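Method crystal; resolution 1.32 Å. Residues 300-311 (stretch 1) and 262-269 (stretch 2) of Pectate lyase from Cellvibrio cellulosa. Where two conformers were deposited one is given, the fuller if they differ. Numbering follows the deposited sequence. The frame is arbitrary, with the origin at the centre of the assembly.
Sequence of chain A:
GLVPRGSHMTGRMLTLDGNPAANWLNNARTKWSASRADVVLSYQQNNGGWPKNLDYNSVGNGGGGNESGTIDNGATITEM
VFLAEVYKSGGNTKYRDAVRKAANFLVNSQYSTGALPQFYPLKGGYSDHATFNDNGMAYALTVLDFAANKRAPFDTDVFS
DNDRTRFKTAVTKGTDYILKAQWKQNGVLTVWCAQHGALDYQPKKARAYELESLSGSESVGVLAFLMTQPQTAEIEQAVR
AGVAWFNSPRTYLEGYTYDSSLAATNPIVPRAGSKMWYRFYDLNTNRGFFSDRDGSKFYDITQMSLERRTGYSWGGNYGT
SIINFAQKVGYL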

# COMPACT_ATOMS: atom_id res chain seq x y z
N ASP A 300 16.16 7.79 20.30
CA ASP A 300 17.11 6.75 20.64
C ASP A 300 16.30 5.48 20.89
O ASP A 300 15.53 5.38 21.82
CB ASP A 300 17.89 7.19 21.88
CG ASP A 300 18.88 6.18 22.36
OD1 ASP A 300 18.86 5.02 21.90
OD2 ASP A 300 19.73 6.50 23.23
N ILE A 301 16.50 4.49 20.02
CA ILE A 301 15.66 3.31 20.07
C ILE A 301 15.86 2.49 21.35
O ILE A 301 15.01 1.69 21.73
CB ILE A 301 15.88 2.45 18.81
CG1 ILE A 301 14.68 1.54 18.59
CG2 ILE A 301 17.22 1.67 18.89
CD1 ILE A 301 14.80 0.70 17.34
N THR A 302 16.98 2.72 22.03
CA THR A 302 17.26 2.01 23.28
C THR A 302 16.38 2.50 24.43
O THR A 302 16.28 1.83 25.44
CB THR A 302 18.76 2.09 23.66
OG1 THR A 302 19.11 3.44 23.98
CG2 THR A 302 19.65 1.73 22.49
N GLN A 303 15.71 3.63 24.23
CA GLN A 303 14.74 4.17 25.20
C GLN A 303 13.37 3.50 25.10
O GLN A 303 12.50 3.73 25.94
CB GLN A 303 14.55 5.69 24.98
CG GLN A 303 15.62 6.71 25.17
CD GLN A 303 15.06 8.10 24.82
OE1 GLN A 303 15.30 8.64 23.72
NE2 GLN A 303 14.27 8.66 25.73
N MET A 304 13.17 2.71 24.05
CA MET A 304 11.89 2.07 23.81
C MET A 304 11.67 0.88 24.71
O MET A 304 12.62 0.22 25.10
CB MET A 304 11.88 1.57 22.36
CG MET A 304 10.51 1.16 21.85
SD MET A 304 10.63 0.56 20.17
CE MET A 304 11.01 2.06 19.35
N SER A 305 10.41 0.56 24.99
CA SER A 305 10.09 -0.69 25.66
C SER A 305 10.63 -1.86 24.86
O SER A 305 10.65 -1.85 23.63
CB SER A 305 8.59 -0.86 25.84
OG SER A 305 7.91 -0.98 24.61
N LEU A 306 11.07 -2.88 25.57
CA LEU A 306 11.60 -4.07 24.94
C LEU A 306 10.58 -4.66 23.98
O LEU A 306 10.90 -5.06 22.86
CB LEU A 306 11.93 -5.07 26.03
CG LEU A 306 12.53 -6.35 25.54
CD1 LEU A 306 13.90 -6.12 24.90
CD2 LEU A 306 12.68 -7.28 26.72
N GLU A 307 9.33 -4.71 24.40
CA GLU A 307 8.30 -5.34 23.60
C GLU A 307 8.10 -4.61 22.25
O GLU A 307 7.87 -5.25 21.24
CB GLU A 307 6.98 -5.45 24.36
CG GLU A 307 5.92 -6.23 23.61
CD GLU A 307 5.09 -5.39 22.63
OE1 GLU A 307 5.05 -4.16 22.79
OE2 GLU A 307 4.46 -6.00 21.73
N ARG A 308 8.11 -3.29 22.27
CA ARG A 308 7.92 -2.56 21.01
C ARG A 308 9.18 -2.59 20.15
O ARG A 308 9.08 -2.55 18.94
CB ARG A 308 7.46 -1.12 21.23
CG ARG A 308 5.97 -0.98 21.56
CD ARG A 308 5.06 -1.33 20.42
NE ARG A 308 4.90 -2.77 20.26
CZ ARG A 308 4.40 -3.37 19.21
NH1 ARG A 308 4.02 -2.68 18.15
NH2 ARG A 308 4.31 -4.68 19.17
N ARG A 309 10.35 -2.64 20.75
CA ARG A 309 11.57 -2.66 19.95
C ARG A 309 11.71 -3.99 19.24
O ARG A 309 12.17 -4.05 18.10
CB ARG A 309 12.79 -2.38 20.81
CG ARG A 309 14.07 -2.24 19.99
CD ARG A 309 15.28 -1.72 20.75
NE ARG A 309 15.46 -2.50 21.96
CZ ARG A 309 15.16 -2.10 23.19
NH1 ARG A 309 14.75 -0.87 23.44
NH2 ARG A 309 15.30 -2.94 24.19
N THR A 310 11.29 -5.07 19.89
CA THR A 310 11.40 -6.40 19.30
C THR A 310 10.15 -6.77 18.47
O THR A 310 10.23 -7.57 17.55
CB THR A 310 11.61 -7.48 20.37
OG1 THR A 310 10.53 -7.44 21.32
CG2 THR A 310 12.86 -7.23 21.16
N GLY A 311 9.01 -6.17 18.79
CA GLY A 311 7.74 -6.58 18.21
C GLY A 311 7.30 -5.82 16.98
O GLY A 311 6.32 -6.15 16.36
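Stretch 2 262-269: LAATNPIV

Stretch 2 runs as an irregular loop from Leu-262 to Pro-267 and enters a strand at Ile-268. It passes stretch 1 in the opposite sense: Ala-263 lies by Thr-310 in the helix (CA to CA 5.1 Å), whereas Asn-266 lies by Thr-302 in the 3-10 segment (CA to CA 6.3 Å).

The polar contact centres on Arg-309. Its NE donates to Ala-263 O at 2.8 Å and its NH2 to Ala-264 O at 2.9 Å, both acceptors lying at the guanidinium edge, where the N-H groups point. Thr-265 O sits over one face, 3.3 Å from Arg-309 NE, at an angle too poor for a hydrogen bond. Arg-309 NH1 turns back to Ile-301 O (3.1 Å), so one planar group, rich in donors, ties the loop to the 3-10 segment.

Apolar packing supports this link. Ile-301, extended with both chi angles t, sets CD1 3.8 Å from Pro-267 CG and 4.3 Å from Ile-268 CD1. Arg-309 also contributes its aliphatic portion, CD lying 3.9 Å from Pro-267 CD. The small Ala-263 lets the loop approach the helix, its CB 4.2 Å from Thr-310 CG2.

Asn-266 OD1 accepts from Ile-268 N at 2.8 Å, bracing the turn around Pro-267, and the same OD1 touches Ile-301 CG2 at 3.3 Å.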

# COMPACT_ATOMS: atom_id res chain seq x y z
N LEU A 262 18.74 -8.46 16.24
CA LEU A 262 19.52 -7.75 17.22
C LEU A 262 18.66 -6.77 17.99
O LEU A 262 19.17 -5.98 18.75
CB LEU A 262 20.70 -7.04 16.55
CG LEU A 262 21.58 -7.97 15.70
CD1 LEU A 262 22.72 -7.23 15.06
CD2 LEU A 262 22.10 -9.13 16.52
N ALA A 263 17.34 -6.86 17.80
CA ALA A 263 16.44 -5.88 18.42
C ALA A 263 16.38 -5.89 19.94
O ALA A 263 15.95 -4.91 20.53
CB ALA A 263 15.03 -6.00 17.83
N ALA A 264 16.79 -6.98 20.58
CA ALA A 264 16.75 -7.06 22.04
C ALA A 264 17.38 -5.82 22.64
O ALA A 264 16.91 -5.31 23.64
CB ALA A 264 17.48 -8.28 22.55
N THR A 265 18.48 -5.35 22.06
CA THR A 265 19.11 -4.15 22.58
C THR A 265 19.10 -3.03 21.57
O THR A 265 18.71 -1.93 21.90
CB THR A 265 20.53 -4.39 23.13
OG1 THR A 265 21.39 -4.81 22.09
CG2 THR A 265 20.58 -5.56 24.14
N ASN A 266 19.54 -3.29 20.34
CA ASN A 266 19.52 -2.26 19.31
C ASN A 266 19.66 -2.89 17.94
O ASN A 266 20.73 -3.38 17.60
CB ASN A 266 20.63 -1.24 19.52
CG ASN A 266 20.48 -0.03 18.62
OD1 ASN A 266 19.74 -0.08 17.64
ND2 ASN A 266 21.18 1.05 18.93
N PRO A 267 18.61 -2.86 17.13
CA PRO A 267 18.65 -3.45 15.79
C PRO A 267 19.31 -2.57 14.76
O PRO A 267 19.48 -3.02 13.62
CB PRO A 267 17.18 -3.62 15.46
CG PRO A 267 16.52 -2.47 16.15
CD PRO A 267 17.30 -2.24 17.41
N ILE A 268 19.66 -1.35 15.11
CA ILE A 268 20.27 -0.45 14.14
C ILE A 268 21.76 -0.59 14.31
O ILE A 268 22.35 -0.11 15.28
CB ILE A 268 19.81 0.99 14.37
CG1 ILE A 268 18.29 1.08 14.18
CG2 ILE A 268 20.55 1.94 13.39
CD1 ILE A 268 17.67 2.38 14.62
N VAL A 269 22.35 -1.29 13.36
CA VAL A 269 23.73 -1.71 13.51
C VAL A 269 24.57 -1.33 12.31
O VAL A 269 24.07 -1.22 11.22
CB VAL A 269 23.83 -3.23 13.76
CG1 VAL A 269 23.09 -3.59 15.03
CG2 VAL A 269 23.33 -4.02 12.58